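Local coordinates for putative membrane protein mmpL11 (Mycobacterium tuberculosis, PDB 4Y0L) that is a mycobacterial membrane protein of the RND family, represented by its small periplasmic domain, and probably exports lipids across the cell envelope, at residues R26-I29 with A30-P33. Numbering follows the deposited sequence.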
ATOM      1  N   ARG A  26       4.470   0.730  -2.376  1.00 18.01           N
ATOM      2  CA  ARG A  26       4.641   2.171  -2.257  1.00 19.01           C
ATOM      3  C   ARG A  26       5.137   2.781  -3.568  1.00 21.69           C
ATOM      4  O   ARG A  26       4.652   3.825  -4.004  1.00 24.36           O
ATOM      5  CB  ARG A  26       5.615   2.481  -1.121  1.00 25.21           C
ATOM      6  CG  ARG A  26       5.866   3.960  -0.901  1.00 33.90           C
ATOM      7  CD  ARG A  26       6.494   4.216   0.460  1.00 43.68           C
ATOM      8  NE  ARG A  26       6.686   5.644   0.718  1.00 44.24           N
ATOM      9  CZ  ARG A  26       7.854   6.282   0.668  1.00 39.18           C
ATOM     10  NH1 ARG A  26       8.977   5.635   0.376  1.00 34.53           N
ATOM     11  NH2 ARG A  26       7.902   7.583   0.921  1.00 32.35           N
ATOM     12  N   HIS A  27       6.096   2.110  -4.196  1.00 30.26           N
ATOM     13  CA  HIS A  27       6.681   2.571  -5.452  1.00 25.88           C
ATOM     14  C   HIS A  27       5.674   2.557  -6.601  1.00 29.78           C
ATOM     15  O   HIS A  27       5.711   3.422  -7.477  1.00 34.53           O
ATOM     16  CB  HIS A  27       7.892   1.704  -5.803  1.00 34.46           C
ATOM     17  CG  HIS A  27       8.469   1.983  -7.156  1.00 43.27           C
ATOM     18  ND1 HIS A  27       8.138   1.242  -8.271  1.00 51.28           N
ATOM     19  CD2 HIS A  27       9.362   2.909  -7.571  1.00 38.75           C
ATOM     20  CE1 HIS A  27       8.799   1.706  -9.316  1.00 46.01           C
ATOM     21  NE2 HIS A  27       9.549   2.719  -8.919  1.00 40.98           N
ATOM     22  N   ARG A  28       4.776   1.576  -6.601  1.00 23.23           N
ATOM     23  CA  ARG A  28       3.772   1.472  -7.654  1.00 25.16           C
ATOM     24  C   ARG A  28       2.682   2.527  -7.472  1.00 26.30           C
ATOM     25  O   ARG A  28       2.129   3.036  -8.447  1.00 28.59           O
ATOM     26  CB  ARG A  28       3.150   0.073  -7.671  1.00 24.51           C
ATOM     27  CG  ARG A  28       2.341  -0.234  -8.927  1.00 26.85           C
ATOM     28  CD  ARG A  28       3.244  -0.464 -10.128  1.00 37.89           C
ATOM     29  NE  ARG A  28       2.489  -0.744 -11.351  1.00 40.13           N
ATOM     30  CZ  ARG A  28       2.406   0.066 -12.408  1.00 44.55           C
ATOM     31  NH1 ARG A  28       3.038   1.235 -12.434  1.00 46.70           N
ATOM     32  NH2 ARG A  28       1.687  -0.302 -13.458  1.00 35.97           N
ATOM     33  N   ILE A  29       2.374   2.848  -6.219  1.00 25.05           N
ATOM     34  CA  ILE A  29       1.403   3.893  -5.911  1.00 26.39           C
ATOM     35  C   ILE A  29       1.885   5.236  -6.448  1.00 29.70           C
ATOM     36  O   ILE A  29       1.104   6.007  -7.004  1.00 39.79           O
ATOM     37  CB  ILE A  29       1.154   3.999  -4.387  1.00 30.49           C
ATOM     38  CG1 ILE A  29       0.387   2.774  -3.892  1.00 23.97           C
ATOM     39  CG2 ILE A  29       0.361   5.266  -4.040  1.00 26.74           C
ATOM     40  CD1 ILE A  29       0.382   2.613  -2.385  1.00 22.47           C
ATOM     41  N   ALA A  30       3.176   5.508  -6.284  1.00 27.55           N
ATOM     42  CA  ALA A  30       3.756   6.773  -6.717  1.00 29.55           C
ATOM     43  C   ALA A  30       3.690   6.934  -8.233  1.00 31.99           C
ATOM     44  O   ALA A  30       3.812   8.044  -8.751  1.00 34.40           O
ATOM     45  CB  ALA A  30       5.193   6.880  -6.241  1.00 28.62           C
ATOM     46  N   GLN A  31       3.502   5.822  -8.939  1.00 33.65           N
ATOM     47  CA  GLN A  31       3.397   5.838 -10.394  1.00 34.25           C
ATOM     48  C   GLN A  31       1.961   6.059 -10.862  1.00 36.08           C
ATOM     49  O   GLN A  31       1.718   6.289 -12.047  1.00 40.70           O
ATOM     50  CB  GLN A  31       3.935   4.531 -10.976  1.00 33.57           C
ATOM     51  CG  GLN A  31       5.445   4.507 -11.143  1.00 41.20           C
ATOM     52  CD  GLN A  31       5.977   3.121 -11.460  1.00 45.96           C
ATOM     53  OE1 GLN A  31       5.257   2.128 -11.359  1.00 36.51           O
ATOM     54  NE2 GLN A  31       7.246   3.050 -11.847  1.00 43.79           N
ATOM     55  N   ALA A  32       1.013   5.987  -9.932  1.00 34.98           N
ATOM     56  CA  ALA A  32      -0.397   6.154 -10.265  1.00 36.91           C
ATOM     57  C   ALA A  32      -0.669   7.554 -10.819  1.00 46.88           C
ATOM     58  O   ALA A  32       0.081   8.491 -10.539  1.00 40.19           O
ATOM     59  CB  ALA A  32      -1.260   5.892  -9.040  1.00 38.00           C
ATOM     60  N   PRO A  33      -1.741   7.700 -11.616  1.00 50.27           N
ATOM     61  CA  PRO A  33      -2.075   9.010 -12.188  1.00 56.02           C
ATOM     62  C   PRO A  33      -2.345  10.071 -11.126  1.00 59.52           C
ATOM     63  O   PRO A  33      -2.957   9.780 -10.102  1.00 67.85           O
ATOM     64  CB  PRO A  33      -3.342   8.727 -13.006  1.00 63.02           C
ATOM     65  CG  PRO A  33      -3.879   7.439 -12.476  1.00 60.53           C
ATOM     66  CD  PRO A  33      -2.684   6.656 -12.052  1.00 51.65           C
TER
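Q31 reaches back along the last turn of the helix and sets its amide between R28 and H27. Its OE1 accepts a hydrogen bond from R28 NH1 at 2.6 Å, bent to 137° at the hydrogen. The guanidinium and amide planes stand 84° apart, and NH1 comes in from above the carbonyl plane of Q31, not along a lone pair. A bend at chi2 (73°) brings the R28 head back to Q31, while NH2 bonds Q75 of helix 66-80; one arginine, with several N-H groups, thus serves both partners. On the amide's other branch, Q31 NE2 lies 3.3 Å from H27 CE1, approaching the imidazole obliquely, a plain van der Waals contact among polar residues suited to an exposed surface. I29, buried, packs on L52 and A54 of strand 49-55, and its branched aliphatic side chain suits the apolar space between helix and sheet.

The backbone bonds shorten in step along the chain. A30 N still makes the helical i to i+4 bond to R26 O, whereas Q31 N bonds R28 O and A32 N bonds I29 O at 2.9 Å, both i to i+3. Small A32 packs against W71. This is a helix C-terminus tightening into a type I beta turn, ending the first helix of a ferredoxin-like beta-alpha-beta-beta-alpha-beta domain, as in RND porter subdomains.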